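Local coordinates for protein aryl acylamidase (bacterium CSBL00001, PDB 4YJ6) that probably hydrolyses the amide bond of aryl acylamides and belongs to the amidase signature enzymes, at residues R28-V31 against E32-D36; S481-S484 against Q485-I489. One frame throughout, in Å; residues are numbered along the deposited sequence.

How the contacts relate
Contact 1 (residues 28-36) and contact 2 (residues 481-489) are both local, and they lie near the two ends of the chain. Their centres are 25 Å apart and their nearest atoms about 16 Å, so they do not touch. Contact 1 is a run of regular helix, packed by helix 53-69 and the three-stranded sheet that holds strands 80-84 and 126-131. Contact 2 is the link from helix 467-480 to helix 488-491. It rests on strand 443-451 of the large mixed sheet and on residues such as Asn196 and Arg229. Contact 1 thus sets helix 27-45 against the small sheet, and contact 2 joins the last two helices beside the large one.

Contact 1. Residues R28-V31 against E32-D36; sequences REVV and ESTID
With chi1 at -61°, Thr34 turns OG1 back beside its own backbone N, over the preceding turn, where it meets Val30 O. Thr34 OG1 lies 2.8 Å from Val30 O. Thr34 N also bonds to Val30 O, at 3.0 Å. The two donors approach from opposite faces of the carbonyl plane, so the carbonyl oxygen of the buried Val30 is gripped twice. Val31 has CG1 anti to its backbone N (chi1 168°). This puts Val31 CG1 3.6 Å from Ile35 CD1, and the two side chains run side by side in the same direction.

These are i to i+4 contacts within helix 27-45. The regular backbone bonds continue through them: Glu32 N to Arg28 O, Ser33 N to Glu29 O and Ile35 N to Val31 O. The Val31 and Ile35 side chains pack on helix 53-69 and strand 126-131. Val30 and Thr34 meet Pro80 at strand 80-84.

On another side of the helix, Glu32 is bent at chi2 (-63°). Glu32 CG lies 3.3 Å from Arg28 O. One water donates to both Arg28 O, at 3.0 Å, and Glu32 OE2, at 2.8 Å. The side chains of Arg28 and Glu32 do not pair with each other. Arg28 NE forms a salt bridge with Glu64, and Glu32 OE2 forms one with Arg57, both on helix 53-69.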
ATOM      1  N   ARG A  28      -8.592  -8.278 -25.184  1.00 14.68           N
ATOM      2  CA  ARG A  28      -9.491  -9.372 -24.826  1.00 17.25           C
ATOM      3  C   ARG A  28      -8.738 -10.552 -24.246  1.00 15.48           C
ATOM      4  O   ARG A  28      -9.187 -11.172 -23.290  1.00 16.10           O
ATOM      5  CB  ARG A  28     -10.271  -9.876 -26.051  1.00 18.83           C
ATOM      6  CG  ARG A  28     -11.185  -8.851 -26.737  1.00 22.03           C
ATOM      7  CD  ARG A  28     -11.901  -9.580 -27.876  1.00 22.61           C
ATOM      8  NE  ARG A  28     -12.817  -8.766 -28.679  1.00 23.72           N
ATOM      9  CZ  ARG A  28     -14.119  -8.641 -28.437  1.00 21.79           C
ATOM     10  NH1 ARG A  28     -14.671  -9.259 -27.366  1.00 20.20           N
ATOM     11  NH2 ARG A  28     -14.871  -7.915 -29.289  1.00 25.00           N
ATOM     12  N   GLU A  29      -7.582 -10.884 -24.834  1.00 15.08           N
ATOM     13  CA  GLU A  29      -6.856 -12.047 -24.397  1.00 16.51           C
ATOM     14  C   GLU A  29      -6.162 -11.739 -23.062  1.00 15.59           C
ATOM     15  O   GLU A  29      -6.067 -12.586 -22.203  1.00 16.54           O
ATOM     16  CB  GLU A  29      -5.831 -12.489 -25.444  1.00 20.43           C
ATOM     17  CG  GLU A  29      -5.136 -13.750 -25.027  1.00 24.00           C
ATOM     18  CD  GLU A  29      -4.129 -14.260 -26.056  1.00 35.71           C
ATOM     19  OE1 GLU A  29      -3.312 -15.159 -25.691  1.00 37.53           O
ATOM     20  OE2 GLU A  29      -4.154 -13.765 -27.214  1.00 35.03           O
ATOM     21  N   VAL A  30      -5.719 -10.504 -22.879  1.00 13.21           N
ATOM     22  CA  VAL A  30      -5.160 -10.133 -21.574  1.00 13.80           C
ATOM     23  C   VAL A  30      -6.212 -10.375 -20.492  1.00 13.93           C
ATOM     24  O   VAL A  30      -5.923 -10.940 -19.445  1.00 14.55           O
ATOM     25  CB  VAL A  30      -4.734  -8.663 -21.530  1.00 12.94           C
ATOM     26  CG1 VAL A  30      -4.304  -8.336 -20.082  1.00 14.53           C
ATOM     27  CG2 VAL A  30      -3.571  -8.408 -22.511  1.00 14.74           C
ATOM     28  N   VAL A  31      -7.449  -9.948 -20.735  1.00 13.10           N
ATOM     29  CA  VAL A  31      -8.486 -10.107 -19.701  1.00 12.63           C
ATOM     30  C   VAL A  31      -8.773 -11.591 -19.444  1.00 15.08           C
ATOM     31  O   VAL A  31      -8.816 -12.025 -18.295  1.00 14.93           O
ATOM     32  CB  VAL A  31      -9.759  -9.385 -20.106  1.00 11.61           C
ATOM     33  CG1 VAL A  31     -10.938  -9.761 -19.219  1.00 11.94           C
ATOM     34  CG2 VAL A  31      -9.493  -7.856 -20.113  1.00 14.48           C
ATOM     35  N   GLU A  32      -8.978 -12.389 -20.501  1.00 14.47           N
ATOM     36  CA  GLU A  32      -9.359 -13.794 -20.262  1.00 14.35           C
ATOM     37  C   GLU A  32      -8.226 -14.564 -19.597  1.00 16.79           C
ATOM     38  O   GLU A  32      -8.453 -15.397 -18.735  1.00 16.06           O
ATOM     39  CB  GLU A  32      -9.766 -14.490 -21.573  1.00 16.78           C
ATOM     40  CG  GLU A  32     -10.926 -13.831 -22.301  1.00 17.54           C
ATOM     41  CD  GLU A  32     -12.256 -13.821 -21.513  1.00 17.67           C
ATOM     42  OE1 GLU A  32     -12.414 -14.555 -20.504  1.00 17.48           O
ATOM     43  OE2 GLU A  32     -13.164 -13.057 -21.950  1.00 18.73           O
ATOM     44  N   SER A  33      -6.991 -14.269 -19.987  1.00 15.25           N
ATOM     45  CA  SER A  33      -5.836 -14.944 -19.403  1.00 16.50           C
ATOM     46  C   SER A  33      -5.615 -14.522 -17.955  1.00 16.92           C
ATOM     47  O   SER A  33      -5.148 -15.326 -17.144  1.00 16.91           O
ATOM     48  CB  SER A  33      -4.581 -14.657 -20.212  1.00 17.75           C
ATOM     49  OG  SER A  33      -4.678 -15.212 -21.516  1.00 26.75           O
ATOM     50  N   THR A  34      -5.947 -13.278 -17.630  1.00 15.36           N
ATOM     51  CA  THR A  34      -5.812 -12.813 -16.243  1.00 15.27           C
ATOM     52  C   THR A  34      -6.902 -13.473 -15.404  1.00 15.55           C
ATOM     53  O   THR A  34      -6.681 -13.881 -14.275  1.00 14.75           O
ATOM     54  CB  THR A  34      -5.915 -11.277 -16.134  1.00 13.44           C
ATOM     55  OG1 THR A  34      -4.851 -10.692 -16.891  1.00 15.27           O
ATOM     56  CG2 THR A  34      -5.761 -10.814 -14.662  1.00 14.62           C
ATOM     57  N   ILE A  35      -8.087 -13.598 -15.983  1.00 14.99           N
ATOM     58  CA  ILE A  35      -9.197 -14.240 -15.298  1.00 13.66           C
ATOM     59  C   ILE A  35      -8.797 -15.687 -14.993  1.00 15.48           C
ATOM     60  O   ILE A  35      -9.037 -16.187 -13.899  1.00 15.05           O
ATOM     61  CB  ILE A  35     -10.483 -14.175 -16.155  1.00 14.55           C
ATOM     62  CG1 ILE A  35     -11.063 -12.759 -16.113  1.00 13.40           C
ATOM     63  CG2 ILE A  35     -11.553 -15.183 -15.668  1.00 15.16           C
ATOM     64  CD1 ILE A  35     -12.214 -12.491 -17.170  1.00 15.24           C
ATOM     65  N   ASP A  36      -8.170 -16.343 -15.957  1.00 15.59           N
ATOM     66  CA  ASP A  36      -7.749 -17.720 -15.751  1.00 18.31           C
ATOM     67  C   ASP A  36      -6.811 -17.809 -14.547  1.00 19.50           C
ATOM     68  O   ASP A  36      -6.946 -18.721 -13.711  1.00 18.51           O
ATOM     69  CB  ASP A  36      -7.020 -18.271 -16.971  1.00 20.41           C
ATOM     70  CG  ASP A  36      -7.933 -18.491 -18.165  1.00 22.18           C
ATOM     71  OD1 ASP A  36      -9.170 -18.569 -17.975  1.00 22.33           O
ATOM     72  OD2 ASP A  36      -7.377 -18.585 -19.289  1.00 24.40           O
TER
HETATM   73  O   HOH W   1     -12.170 -10.614 -23.017  1.00 16.47           O

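Contact 2. Residues S481-S484 against Q485-I489; sequences SPWS and QYYDI
Trp483 and Tyr487 meet where the indole N-H edge comes up to the phenol end. Trp483 takes chi1 62°, which sets its CG between its backbone N and carbonyl carbon. Tyr487 turns the other way, and its ring lies alongside. Tyr487 OH sits near the indole plane, 3.2 Å from Trp483 NE1. At 120° the N-H is badly aimed, and this bond is weak. NE1 has a stronger acceptor in the carbonyl O of Arg229. The five-membered ring of Trp483 and the Tyr487 ring meet obliquely, with their planes at 81°. Tyr487 CZ lies 3.8 Å from Trp483 CD1, at the edge of the indole.

The Tyr486 ring leans back toward Trp483, and Tyr486 CD2 is 3.8 Å from Trp483 CB. Gln485 folds back as well, through a bend at chi2. Gln485 NE2 donates to Pro482 O at 2.9 Å, from above the carbonyl plane. The same NE2 lies over one face of the Tyr486 ring, toward the rim.

The backbone makes a short 3-10 turn. Tyr486 N bonds to Trp483 O and Tyr487 N to Ser484 O, each at 3.0 Å and from well out of the carbonyl plane. The turn leads from the end of helix 467-480 into helix 488-491. A water donates to Ser484 O and to Asp488 OD1, at 2.7 Å each. Tyr486 and Trp483 also pack on strand 443-451, at Leu450 and Pro447.

Trp483 O takes a second bond, from Asn196 ND2. Each of the carbonyls of Pro482, Trp483 and Ser484 has a protein donor, so the turn is held by side chains as well as by its own backbone.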
ATOM      1  N   SER A 481      20.961  -5.267  -6.095  1.00 14.56           N
ATOM      2  CA  SER A 481      20.481  -6.277  -5.158  1.00 14.78           C
ATOM      3  C   SER A 481      19.094  -6.754  -5.571  1.00 15.64           C
ATOM      4  O   SER A 481      18.096  -6.496  -4.893  1.00 15.97           O
ATOM      5  CB  SER A 481      20.453  -5.663  -3.740  1.00 18.09           C
ATOM      6  OG  SER A 481      20.006  -6.591  -2.739  1.00 18.95           O
ATOM      7  N   PRO A 482      19.023  -7.457  -6.703  1.00 15.15           N
ATOM      8  CA  PRO A 482      17.732  -7.892  -7.220  1.00 17.30           C
ATOM      9  C   PRO A 482      16.973  -8.809  -6.282  1.00 18.25           C
ATOM     10  O   PRO A 482      17.560  -9.552  -5.476  1.00 18.36           O
ATOM     11  CB  PRO A 482      18.083  -8.629  -8.520  1.00 18.58           C
ATOM     12  CG  PRO A 482      19.554  -8.923  -8.436  1.00 18.45           C
ATOM     13  CD  PRO A 482      20.146  -7.833  -7.587  1.00 18.22           C
ATOM     14  N   TRP A 483      15.649  -8.736  -6.395  1.00 14.49           N
ATOM     15  CA  TRP A 483      14.755  -9.570  -5.628  1.00 15.29           C
ATOM     16  C   TRP A 483      13.874 -10.444  -6.524  1.00 14.32           C
ATOM     17  O   TRP A 483      13.103 -11.251  -6.018  1.00 14.79           O
ATOM     18  CB  TRP A 483      13.864  -8.723  -4.713  1.00 14.52           C
ATOM     19  CG  TRP A 483      12.950  -7.742  -5.451  1.00 13.48           C
ATOM     20  CD1 TRP A 483      11.750  -8.018  -6.056  1.00 14.21           C
ATOM     21  CD2 TRP A 483      13.168  -6.340  -5.596  1.00 12.24           C
ATOM     22  NE1 TRP A 483      11.209  -6.854  -6.578  1.00 12.53           N
ATOM     23  CE2 TRP A 483      12.056  -5.813  -6.314  1.00 11.88           C
ATOM     24  CE3 TRP A 483      14.195  -5.471  -5.200  1.00 12.14           C
ATOM     25  CZ2 TRP A 483      11.951  -4.460  -6.653  1.00 14.59           C
ATOM     26  CZ3 TRP A 483      14.081  -4.108  -5.520  1.00 13.30           C
ATOM     27  CH2 TRP A 483      12.958  -3.625  -6.255  1.00 12.54           C
ATOM     28  N   SER A 484      14.006 -10.300  -7.834  1.00 14.32           N
ATOM     29  CA  SER A 484      13.107 -11.031  -8.740  1.00 17.86           C
ATOM     30  C   SER A 484      13.289 -12.542  -8.612  1.00 17.23           C
ATOM     31  O   SER A 484      12.352 -13.304  -8.799  1.00 16.82           O
ATOM     32  CB  SER A 484      13.332 -10.590 -10.191  1.00 19.82           C
ATOM     33  OG  SER A 484      14.656 -10.895 -10.574  1.00 24.54           O
ATOM     34  N   GLN A 485      14.513 -12.985  -8.295  1.00 17.80           N
ATOM     35  CA  GLN A 485      14.748 -14.420  -8.165  1.00 20.01           C
ATOM     36  C   GLN A 485      13.886 -15.018  -7.075  1.00 18.99           C
ATOM     37  O   GLN A 485      13.527 -16.183  -7.146  1.00 21.07           O
ATOM     38  CB  GLN A 485      16.234 -14.728  -7.870  1.00 19.60           C
ATOM     39  CG  GLN A 485      16.694 -14.296  -6.502  1.00 22.14           C
ATOM     40  CD  GLN A 485      17.158 -12.852  -6.453  1.00 23.06           C
ATOM     41  OE1 GLN A 485      17.018 -12.082  -7.421  1.00 21.60           O
ATOM     42  NE2 GLN A 485      17.758 -12.486  -5.330  1.00 24.21           N
ATOM     43  N   TYR A 486      13.539 -14.242  -6.045  1.00 16.74           N
ATOM     44  CA  TYR A 486      12.743 -14.810  -4.965  1.00 16.05           C
ATOM     45  C   TYR A 486      11.302 -15.167  -5.393  1.00 15.32           C
ATOM     46  O   TYR A 486      10.628 -15.950  -4.713  1.00 16.89           O
ATOM     47  CB  TYR A 486      12.684 -13.857  -3.774  1.00 15.96           C
ATOM     48  CG  TYR A 486      14.061 -13.448  -3.241  1.00 18.13           C
ATOM     49  CD1 TYR A 486      15.027 -14.395  -2.922  1.00 20.13           C
ATOM     50  CD2 TYR A 486      14.381 -12.106  -3.082  1.00 17.32           C
ATOM     51  CE1 TYR A 486      16.291 -14.005  -2.448  1.00 20.98           C
ATOM     52  CE2 TYR A 486      15.622 -11.701  -2.610  1.00 18.49           C
ATOM     53  CZ  TYR A 486      16.577 -12.656  -2.303  1.00 18.51           C
ATOM     54  OH  TYR A 486      17.789 -12.221  -1.840  1.00 21.81           O
ATOM     55  N   TYR A 487      10.828 -14.597  -6.499  1.00 17.54           N
ATOM     56  CA  TYR A 487       9.494 -14.944  -6.993  1.00 15.20           C
ATOM     57  C   TYR A 487       9.452 -16.423  -7.402  1.00 18.61           C
ATOM     58  O   TYR A 487       8.380 -16.960  -7.643  1.00 18.09           O
ATOM     59  CB  TYR A 487       9.028 -14.054  -8.176  1.00 16.03           C
ATOM     60  CG  TYR A 487       8.858 -12.591  -7.793  1.00 14.33           C
ATOM     61  CD1 TYR A 487       8.043 -12.232  -6.729  1.00 14.22           C
ATOM     62  CD2 TYR A 487       9.536 -11.598  -8.475  1.00 13.03           C
ATOM     63  CE1 TYR A 487       7.908 -10.888  -6.352  1.00 12.18           C
ATOM     64  CE2 TYR A 487       9.411 -10.270  -8.115  1.00 13.98           C
ATOM     65  CZ  TYR A 487       8.586  -9.926  -7.066  1.00 13.65           C
ATOM     66  OH  TYR A 487       8.491  -8.585  -6.721  1.00 12.08           O
ATOM     67  N   ASP A 488      10.613 -17.084  -7.503  1.00 18.69           N
ATOM     68  CA  ASP A 488      10.578 -18.520  -7.793  1.00 19.47           C
ATOM     69  C   ASP A 488       9.752 -19.275  -6.763  1.00 19.50           C
ATOM     70  O   ASP A 488       9.183 -20.337  -7.049  1.00 20.46           O
ATOM     71  CB  ASP A 488      11.995 -19.133  -7.832  1.00 22.17           C
ATOM     72  CG  ASP A 488      12.826 -18.651  -9.018  1.00 27.09           C
ATOM     73  OD1 ASP A 488      12.301 -18.029  -9.959  1.00 29.04           O
ATOM     74  OD2 ASP A 488      14.043 -18.916  -9.009  1.00 30.36           O
ATOM     75  N   ILE A 489       9.687 -18.771  -5.542  1.00 17.36           N
ATOM     76  CA  ILE A 489       8.970 -19.478  -4.497  1.00 19.81           C
ATOM     77  C   ILE A 489       7.468 -19.501  -4.789  1.00 23.02           C
ATOM     78  O   ILE A 489       6.882 -20.577  -4.946  1.00 19.95           O
ATOM     79  CB  ILE A 489       9.312 -18.901  -3.094  1.00 19.23           C
ATOM     80  CG1 ILE A 489      10.791 -19.189  -2.742  1.00 19.29           C
ATOM     81  CG2 ILE A 489       8.372 -19.464  -2.042  1.00 20.97           C
ATOM     82  CD1 ILE A 489      11.313 -18.396  -1.524  1.00 20.58           C
TER
HETATM   83  O   HOH W   2      12.044 -15.389 -10.495  1.00 37.21           O